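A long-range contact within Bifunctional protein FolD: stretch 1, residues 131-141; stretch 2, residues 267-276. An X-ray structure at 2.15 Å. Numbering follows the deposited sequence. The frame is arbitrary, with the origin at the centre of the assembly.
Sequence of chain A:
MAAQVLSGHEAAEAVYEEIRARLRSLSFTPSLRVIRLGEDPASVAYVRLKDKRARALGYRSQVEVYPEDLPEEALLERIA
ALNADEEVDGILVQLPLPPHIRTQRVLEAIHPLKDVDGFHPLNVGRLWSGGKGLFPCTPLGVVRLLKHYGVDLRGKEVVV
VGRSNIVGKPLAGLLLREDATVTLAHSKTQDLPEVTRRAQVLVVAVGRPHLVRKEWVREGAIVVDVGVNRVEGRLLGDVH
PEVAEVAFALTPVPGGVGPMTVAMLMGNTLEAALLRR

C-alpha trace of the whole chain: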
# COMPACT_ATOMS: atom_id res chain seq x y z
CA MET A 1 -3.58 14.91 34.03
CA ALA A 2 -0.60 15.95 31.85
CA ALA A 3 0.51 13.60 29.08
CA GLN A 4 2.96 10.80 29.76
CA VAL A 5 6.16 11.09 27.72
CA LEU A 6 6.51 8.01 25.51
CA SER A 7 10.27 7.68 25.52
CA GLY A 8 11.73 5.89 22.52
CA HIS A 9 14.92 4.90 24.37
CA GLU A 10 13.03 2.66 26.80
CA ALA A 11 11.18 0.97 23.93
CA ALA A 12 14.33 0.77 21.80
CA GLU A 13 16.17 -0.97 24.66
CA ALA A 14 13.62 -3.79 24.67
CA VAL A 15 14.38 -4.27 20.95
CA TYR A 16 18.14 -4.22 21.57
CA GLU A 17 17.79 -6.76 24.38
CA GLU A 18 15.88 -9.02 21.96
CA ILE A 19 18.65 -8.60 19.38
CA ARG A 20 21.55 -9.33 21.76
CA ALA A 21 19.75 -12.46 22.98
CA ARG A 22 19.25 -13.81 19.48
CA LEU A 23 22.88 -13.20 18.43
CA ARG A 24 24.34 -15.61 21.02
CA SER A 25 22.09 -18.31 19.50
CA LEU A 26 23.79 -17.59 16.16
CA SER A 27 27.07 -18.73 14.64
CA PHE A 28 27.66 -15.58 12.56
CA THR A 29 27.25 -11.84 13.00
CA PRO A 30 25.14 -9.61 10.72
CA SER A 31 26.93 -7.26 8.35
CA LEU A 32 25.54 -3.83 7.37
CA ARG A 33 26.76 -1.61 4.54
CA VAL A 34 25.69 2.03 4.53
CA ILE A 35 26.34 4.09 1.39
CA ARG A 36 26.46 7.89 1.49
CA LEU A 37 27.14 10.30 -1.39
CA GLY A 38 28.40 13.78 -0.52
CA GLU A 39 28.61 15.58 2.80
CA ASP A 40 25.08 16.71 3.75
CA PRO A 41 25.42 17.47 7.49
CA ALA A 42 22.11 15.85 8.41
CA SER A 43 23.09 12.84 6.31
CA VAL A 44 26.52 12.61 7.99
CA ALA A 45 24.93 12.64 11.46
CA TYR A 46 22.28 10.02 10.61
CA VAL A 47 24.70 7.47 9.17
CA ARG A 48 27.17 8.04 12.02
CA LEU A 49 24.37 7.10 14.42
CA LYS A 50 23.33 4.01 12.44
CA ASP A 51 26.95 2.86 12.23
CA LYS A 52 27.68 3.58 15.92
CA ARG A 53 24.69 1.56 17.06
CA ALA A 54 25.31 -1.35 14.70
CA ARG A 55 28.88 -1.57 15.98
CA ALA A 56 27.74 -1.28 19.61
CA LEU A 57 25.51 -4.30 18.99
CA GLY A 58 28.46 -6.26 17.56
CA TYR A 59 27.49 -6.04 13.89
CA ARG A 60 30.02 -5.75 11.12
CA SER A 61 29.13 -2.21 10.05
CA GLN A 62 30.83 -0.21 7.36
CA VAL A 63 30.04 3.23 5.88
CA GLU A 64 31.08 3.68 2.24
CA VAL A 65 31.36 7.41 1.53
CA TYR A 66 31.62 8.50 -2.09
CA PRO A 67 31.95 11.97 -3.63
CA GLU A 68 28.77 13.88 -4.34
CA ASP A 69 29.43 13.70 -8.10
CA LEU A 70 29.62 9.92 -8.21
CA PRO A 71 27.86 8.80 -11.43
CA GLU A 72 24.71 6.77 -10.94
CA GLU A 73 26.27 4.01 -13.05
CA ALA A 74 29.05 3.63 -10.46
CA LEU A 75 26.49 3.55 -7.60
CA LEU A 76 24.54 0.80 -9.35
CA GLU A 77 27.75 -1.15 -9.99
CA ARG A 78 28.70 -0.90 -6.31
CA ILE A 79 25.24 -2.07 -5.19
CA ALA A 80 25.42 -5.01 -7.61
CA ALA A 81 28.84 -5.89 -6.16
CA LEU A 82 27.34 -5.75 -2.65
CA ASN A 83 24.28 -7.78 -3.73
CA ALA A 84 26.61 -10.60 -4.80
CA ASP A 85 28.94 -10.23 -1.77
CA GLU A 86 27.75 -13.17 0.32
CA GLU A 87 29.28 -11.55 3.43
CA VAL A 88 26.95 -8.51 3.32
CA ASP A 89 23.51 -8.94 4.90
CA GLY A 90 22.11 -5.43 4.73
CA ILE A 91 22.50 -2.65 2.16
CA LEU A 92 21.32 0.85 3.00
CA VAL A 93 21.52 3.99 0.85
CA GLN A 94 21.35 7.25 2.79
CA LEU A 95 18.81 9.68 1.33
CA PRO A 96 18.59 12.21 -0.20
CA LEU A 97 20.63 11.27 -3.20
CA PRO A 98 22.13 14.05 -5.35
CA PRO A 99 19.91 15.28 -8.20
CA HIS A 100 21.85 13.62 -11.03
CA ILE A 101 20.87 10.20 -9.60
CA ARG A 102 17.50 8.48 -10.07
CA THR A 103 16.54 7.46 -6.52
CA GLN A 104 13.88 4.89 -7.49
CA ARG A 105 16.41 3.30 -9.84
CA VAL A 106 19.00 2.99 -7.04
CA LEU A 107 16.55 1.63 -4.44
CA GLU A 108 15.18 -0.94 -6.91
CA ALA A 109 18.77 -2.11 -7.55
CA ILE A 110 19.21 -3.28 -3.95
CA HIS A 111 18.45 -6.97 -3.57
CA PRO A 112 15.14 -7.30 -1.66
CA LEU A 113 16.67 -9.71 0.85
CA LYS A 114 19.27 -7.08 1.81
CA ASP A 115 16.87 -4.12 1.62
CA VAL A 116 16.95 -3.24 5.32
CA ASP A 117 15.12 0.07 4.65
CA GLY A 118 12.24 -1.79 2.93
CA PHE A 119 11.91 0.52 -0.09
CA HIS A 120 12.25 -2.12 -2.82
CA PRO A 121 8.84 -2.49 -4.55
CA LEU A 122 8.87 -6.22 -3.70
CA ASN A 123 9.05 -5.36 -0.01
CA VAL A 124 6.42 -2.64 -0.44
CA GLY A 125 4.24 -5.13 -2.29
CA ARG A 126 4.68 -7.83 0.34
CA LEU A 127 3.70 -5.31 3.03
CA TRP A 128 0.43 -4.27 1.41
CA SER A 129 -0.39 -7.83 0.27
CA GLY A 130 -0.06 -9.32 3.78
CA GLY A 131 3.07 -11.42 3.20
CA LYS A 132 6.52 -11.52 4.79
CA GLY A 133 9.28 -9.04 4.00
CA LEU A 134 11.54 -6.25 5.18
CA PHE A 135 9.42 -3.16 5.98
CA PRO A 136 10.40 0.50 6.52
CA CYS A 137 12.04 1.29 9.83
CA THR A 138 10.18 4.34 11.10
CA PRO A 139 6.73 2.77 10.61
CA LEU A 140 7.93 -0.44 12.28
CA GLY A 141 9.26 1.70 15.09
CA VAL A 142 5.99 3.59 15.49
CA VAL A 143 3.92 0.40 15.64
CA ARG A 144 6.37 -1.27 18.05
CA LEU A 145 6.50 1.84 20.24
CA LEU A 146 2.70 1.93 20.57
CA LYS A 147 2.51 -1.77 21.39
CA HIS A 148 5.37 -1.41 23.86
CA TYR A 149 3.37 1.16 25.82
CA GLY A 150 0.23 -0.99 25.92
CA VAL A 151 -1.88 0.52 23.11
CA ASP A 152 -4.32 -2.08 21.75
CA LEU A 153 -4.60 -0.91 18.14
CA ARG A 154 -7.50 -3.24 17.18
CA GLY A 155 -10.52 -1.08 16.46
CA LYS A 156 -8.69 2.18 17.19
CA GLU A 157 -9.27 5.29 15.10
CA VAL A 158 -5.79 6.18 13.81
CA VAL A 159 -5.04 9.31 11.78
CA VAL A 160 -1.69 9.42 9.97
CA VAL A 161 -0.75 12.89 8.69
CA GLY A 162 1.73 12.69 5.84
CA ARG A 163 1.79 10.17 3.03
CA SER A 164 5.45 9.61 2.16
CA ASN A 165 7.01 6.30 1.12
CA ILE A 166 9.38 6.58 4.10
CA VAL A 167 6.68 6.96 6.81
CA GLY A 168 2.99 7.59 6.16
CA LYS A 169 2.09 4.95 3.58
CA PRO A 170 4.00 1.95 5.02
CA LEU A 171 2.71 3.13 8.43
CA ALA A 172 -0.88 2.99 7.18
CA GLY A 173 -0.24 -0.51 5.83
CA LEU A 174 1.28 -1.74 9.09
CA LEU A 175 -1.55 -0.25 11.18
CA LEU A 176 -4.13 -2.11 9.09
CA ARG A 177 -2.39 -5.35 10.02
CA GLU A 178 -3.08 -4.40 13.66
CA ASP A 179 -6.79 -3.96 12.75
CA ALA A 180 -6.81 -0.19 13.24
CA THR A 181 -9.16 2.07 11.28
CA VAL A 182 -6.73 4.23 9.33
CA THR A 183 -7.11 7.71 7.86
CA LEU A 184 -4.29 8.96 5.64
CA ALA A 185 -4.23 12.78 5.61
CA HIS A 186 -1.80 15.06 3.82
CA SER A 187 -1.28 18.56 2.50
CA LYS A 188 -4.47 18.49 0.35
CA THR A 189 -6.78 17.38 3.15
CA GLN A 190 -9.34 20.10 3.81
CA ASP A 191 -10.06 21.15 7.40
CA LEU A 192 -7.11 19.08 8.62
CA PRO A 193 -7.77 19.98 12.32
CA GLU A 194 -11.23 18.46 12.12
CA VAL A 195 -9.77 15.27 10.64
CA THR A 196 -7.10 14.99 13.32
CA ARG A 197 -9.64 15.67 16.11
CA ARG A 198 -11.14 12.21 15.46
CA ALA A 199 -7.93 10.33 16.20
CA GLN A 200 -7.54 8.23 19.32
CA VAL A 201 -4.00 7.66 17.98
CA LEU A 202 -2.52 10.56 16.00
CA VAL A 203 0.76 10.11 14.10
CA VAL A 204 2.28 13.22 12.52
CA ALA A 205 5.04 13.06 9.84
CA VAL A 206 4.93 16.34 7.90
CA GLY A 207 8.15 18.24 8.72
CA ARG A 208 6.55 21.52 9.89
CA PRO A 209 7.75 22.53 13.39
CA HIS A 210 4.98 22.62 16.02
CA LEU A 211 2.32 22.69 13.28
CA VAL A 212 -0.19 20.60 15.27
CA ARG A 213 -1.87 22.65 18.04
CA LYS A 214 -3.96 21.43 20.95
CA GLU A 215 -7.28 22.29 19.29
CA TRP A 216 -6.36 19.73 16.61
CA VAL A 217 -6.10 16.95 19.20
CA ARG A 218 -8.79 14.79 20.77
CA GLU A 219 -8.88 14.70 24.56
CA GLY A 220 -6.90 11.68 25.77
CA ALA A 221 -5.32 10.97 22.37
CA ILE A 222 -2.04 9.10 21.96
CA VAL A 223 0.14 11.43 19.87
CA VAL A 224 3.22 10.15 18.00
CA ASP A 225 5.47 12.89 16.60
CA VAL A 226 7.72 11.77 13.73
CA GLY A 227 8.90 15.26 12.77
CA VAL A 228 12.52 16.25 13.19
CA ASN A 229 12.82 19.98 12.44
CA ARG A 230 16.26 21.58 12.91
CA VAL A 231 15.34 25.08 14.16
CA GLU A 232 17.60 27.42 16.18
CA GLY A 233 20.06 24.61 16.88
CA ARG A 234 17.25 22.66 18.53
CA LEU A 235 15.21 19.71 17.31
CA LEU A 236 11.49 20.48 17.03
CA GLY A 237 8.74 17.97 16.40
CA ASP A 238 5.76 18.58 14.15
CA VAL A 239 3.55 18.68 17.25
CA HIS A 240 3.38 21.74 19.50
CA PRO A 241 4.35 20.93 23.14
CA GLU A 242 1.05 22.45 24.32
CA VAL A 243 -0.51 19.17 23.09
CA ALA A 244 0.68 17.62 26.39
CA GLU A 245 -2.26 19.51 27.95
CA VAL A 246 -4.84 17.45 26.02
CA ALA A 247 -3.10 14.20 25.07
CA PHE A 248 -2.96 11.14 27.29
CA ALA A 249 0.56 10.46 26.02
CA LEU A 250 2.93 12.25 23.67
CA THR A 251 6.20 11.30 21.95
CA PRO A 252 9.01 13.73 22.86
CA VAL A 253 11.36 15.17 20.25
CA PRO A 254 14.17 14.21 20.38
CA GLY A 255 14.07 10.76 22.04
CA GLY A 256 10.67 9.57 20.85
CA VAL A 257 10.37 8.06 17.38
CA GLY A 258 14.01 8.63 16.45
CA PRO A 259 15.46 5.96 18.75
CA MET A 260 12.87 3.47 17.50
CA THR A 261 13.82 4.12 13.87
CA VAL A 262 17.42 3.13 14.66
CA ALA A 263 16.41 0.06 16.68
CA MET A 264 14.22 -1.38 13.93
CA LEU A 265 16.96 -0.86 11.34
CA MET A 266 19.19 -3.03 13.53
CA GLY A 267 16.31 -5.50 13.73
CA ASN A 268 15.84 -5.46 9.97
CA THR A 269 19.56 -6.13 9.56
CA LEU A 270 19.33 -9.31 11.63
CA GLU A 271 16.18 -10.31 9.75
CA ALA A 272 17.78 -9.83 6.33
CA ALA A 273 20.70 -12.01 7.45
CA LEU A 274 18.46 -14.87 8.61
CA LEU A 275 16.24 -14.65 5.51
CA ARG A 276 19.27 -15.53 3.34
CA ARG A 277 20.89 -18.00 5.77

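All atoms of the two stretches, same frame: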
# COMPACT_ATOMS: atom_id res chain seq x y z
N GLY A 131 2.02 -10.43 3.10
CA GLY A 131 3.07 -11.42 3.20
C GLY A 131 4.22 -11.00 4.10
O GLY A 131 4.14 -10.02 4.84
N LYS A 132 5.31 -11.76 4.01
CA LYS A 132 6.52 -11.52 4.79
C LYS A 132 7.51 -10.68 3.98
O LYS A 132 7.57 -10.78 2.74
CB LYS A 132 7.14 -12.86 5.20
CG LYS A 132 8.09 -13.47 4.16
CD LYS A 132 8.82 -14.73 4.66
CE LYS A 132 9.73 -14.46 5.86
NZ LYS A 132 9.85 -15.66 6.77
N GLY A 133 8.27 -9.84 4.67
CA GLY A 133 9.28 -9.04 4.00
C GLY A 133 10.03 -8.16 4.97
O GLY A 133 9.87 -8.27 6.19
N LEU A 134 10.85 -7.27 4.42
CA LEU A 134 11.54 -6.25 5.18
C LEU A 134 10.83 -4.91 4.95
O LEU A 134 10.78 -4.42 3.82
CB LEU A 134 13.01 -6.17 4.77
CG LEU A 134 13.88 -7.43 4.96
CD1 LEU A 134 15.21 -7.32 4.22
CD2 LEU A 134 14.12 -7.67 6.42
N PHE A 135 10.29 -4.33 6.01
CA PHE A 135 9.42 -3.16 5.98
C PHE A 135 10.12 -1.92 6.52
O PHE A 135 11.11 -2.03 7.26
CB PHE A 135 8.16 -3.45 6.81
CG PHE A 135 7.45 -4.69 6.38
CD1 PHE A 135 7.39 -5.03 5.03
CD2 PHE A 135 6.85 -5.51 7.30
CE1 PHE A 135 6.75 -6.18 4.63
CE2 PHE A 135 6.18 -6.66 6.90
CZ PHE A 135 6.14 -7.00 5.57
N PRO A 136 9.65 -0.72 6.17
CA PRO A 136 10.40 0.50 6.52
C PRO A 136 10.51 0.71 8.03
O PRO A 136 9.65 0.32 8.82
CB PRO A 136 9.60 1.61 5.84
CG PRO A 136 8.92 0.88 4.63
CD PRO A 136 8.51 -0.41 5.27
N CYS A 137 11.62 1.34 8.43
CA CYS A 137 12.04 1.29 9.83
C CYS A 137 11.25 2.23 10.72
O CYS A 137 10.93 1.88 11.86
CB CYS A 137 13.53 1.62 9.95
SG CYS A 137 14.59 0.48 9.12
N THR A 138 10.97 3.45 10.25
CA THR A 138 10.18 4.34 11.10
C THR A 138 8.78 3.80 11.33
O THR A 138 8.35 3.74 12.50
CB THR A 138 10.15 5.75 10.52
OG1 THR A 138 11.49 6.23 10.39
CG2 THR A 138 9.36 6.69 11.43
N PRO A 139 8.04 3.36 10.31
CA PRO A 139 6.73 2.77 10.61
C PRO A 139 6.81 1.59 11.57
O PRO A 139 6.02 1.51 12.52
CB PRO A 139 6.20 2.34 9.22
CG PRO A 139 6.94 3.16 8.24
CD PRO A 139 8.28 3.48 8.86
N LEU A 140 7.74 0.66 11.33
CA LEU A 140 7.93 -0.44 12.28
C LEU A 140 8.16 0.10 13.68
O LEU A 140 7.62 -0.43 14.65
CB LEU A 140 9.11 -1.32 11.85
CG LEU A 140 8.88 -2.28 10.69
CD1 LEU A 140 10.21 -2.83 10.16
CD2 LEU A 140 7.93 -3.42 11.09
N GLY A 141 8.94 1.17 13.78
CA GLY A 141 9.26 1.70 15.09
C GLY A 141 8.06 2.35 15.75
O GLY A 141 7.89 2.27 16.97
N GLY A 267 17.12 -4.30 13.80
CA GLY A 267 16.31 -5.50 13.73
C GLY A 267 16.09 -5.97 12.31
O GLY A 267 16.02 -7.18 12.05
N ASN A 268 15.97 -5.04 11.36
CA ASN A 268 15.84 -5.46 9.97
C ASN A 268 17.14 -6.05 9.45
O ASN A 268 17.13 -6.87 8.52
CB ASN A 268 15.41 -4.28 9.09
CG ASN A 268 13.91 -4.17 8.91
OD1 ASN A 268 13.12 -4.96 9.44
ND2 ASN A 268 13.50 -3.16 8.13
N THR A 269 18.28 -5.61 10.01
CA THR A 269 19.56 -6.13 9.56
C THR A 269 19.72 -7.60 9.96
O THR A 269 20.09 -8.44 9.13
CB THR A 269 20.70 -5.27 10.11
OG1 THR A 269 20.57 -3.95 9.58
CG2 THR A 269 22.06 -5.82 9.70
N LEU A 270 19.43 -7.92 11.22
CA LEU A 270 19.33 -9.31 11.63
C LEU A 270 18.38 -10.09 10.72
O LEU A 270 18.74 -11.16 10.21
CB LEU A 270 18.84 -9.37 13.08
CG LEU A 270 18.73 -10.75 13.75
CD1 LEU A 270 19.89 -11.68 13.34
CD2 LEU A 270 18.66 -10.60 15.28
N GLU A 271 17.18 -9.56 10.50
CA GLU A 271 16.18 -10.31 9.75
C GLU A 271 16.67 -10.62 8.34
O GLU A 271 16.52 -11.75 7.86
CB GLU A 271 14.87 -9.52 9.70
CG GLU A 271 14.02 -9.68 10.94
CD GLU A 271 13.34 -11.02 10.98
OE1 GLU A 271 13.14 -11.55 12.10
OE2 GLU A 271 13.00 -11.54 9.89
N ALA A 272 17.24 -9.62 7.66
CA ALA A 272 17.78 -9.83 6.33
C ALA A 272 18.82 -10.94 6.32
O ALA A 272 18.83 -11.78 5.42
CB ALA A 272 18.38 -8.53 5.79
N ALA A 273 19.69 -10.96 7.34
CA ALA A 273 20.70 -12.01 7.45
C ALA A 273 20.07 -13.39 7.52
O ALA A 273 20.46 -14.31 6.79
CB ALA A 273 21.59 -11.75 8.67
N LEU A 274 19.07 -13.56 8.41
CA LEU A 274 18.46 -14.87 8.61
C LEU A 274 17.59 -15.28 7.43
O LEU A 274 17.39 -16.48 7.19
CB LEU A 274 17.65 -14.87 9.91
CG LEU A 274 18.39 -14.36 11.16
CD1 LEU A 274 17.56 -14.51 12.43
CD2 LEU A 274 19.70 -15.07 11.31
N LEU A 275 17.05 -14.32 6.68
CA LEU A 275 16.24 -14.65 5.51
C LEU A 275 17.08 -15.29 4.40
O LEU A 275 16.60 -16.17 3.68
CB LEU A 275 15.52 -13.41 4.99
CG LEU A 275 14.04 -13.24 5.38
CD1 LEU A 275 13.82 -13.52 6.87
CD2 LEU A 275 13.54 -11.85 5.01
N ARG A 276 18.34 -14.86 4.25
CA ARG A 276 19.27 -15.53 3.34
C ARG A 276 19.70 -16.87 3.95
O ARG A 276 19.29 -17.94 3.47
CB ARG A 276 20.49 -14.66 3.06
CG ARG A 276 20.31 -13.60 1.98
CD ARG A 276 21.39 -12.53 2.11
NE ARG A 276 22.70 -13.02 1.70
CZ ARG A 276 23.80 -13.07 2.46
NH1 ARG A 276 23.79 -12.64 3.71
NH2 ARG A 276 24.92 -13.55 1.94
O HOH W 1 10.59 -6.10 8.78

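The direct polar link between the two stretches is a single hydrogen bond. The side-chain amide ND2 of N268 donates to the backbone O of F135 over 2.8 Å, with an N-H...O angle of 151°, a short and reasonably straight geometry. F135 contributes its carbonyl rather than its ring: its CA-to-CB bond runs sideways to the helix, and the end of the side chain leads away. N268, by contrast, points toward the loop, with chi1 at -93°, between the standard wells. ND2 also bonds elsewhere in the structure.

The other end of the same amide is served by solvent. Water 1 donates to N268 OD1 at 2.9 Å and accepts from F135 N at 3.3 Å, so N268 reaches both backbone polar groups of F135, one directly and one through water. A weak bond from this water to G133 O, at 3.5 Å, extends the bridge along the loop.

Apolar packing centres on L134, which points toward the helix in an m,t rotamer and has 91 Å² covered by it, the largest share of any residue here. Its CD1 lies 3.7 Å from A272 CB, and its CG lies 4.4 Å from L275 CD2, a looser approach. The other methyl, CD2, sits 3.8 Å from E271 CB and 3.8 Å from N268 O. That carbonyl also accepts the helical bond from A272 N (2.9 Å), so the methyl packs against a backbone group already engaged within the helix.

Van der Waals contacts complete the interface. L140 CD1 approaches N268 OD1 to 3.7 Å, and C137 SG lies 3.9 Å from N268 ND2; neither is a hydrogen bond. At the exposed end, the aliphatic part of K132 reaches L275, with CE 4.3 Å from CD1. The whole contact buries 344 Å², summed over both sides.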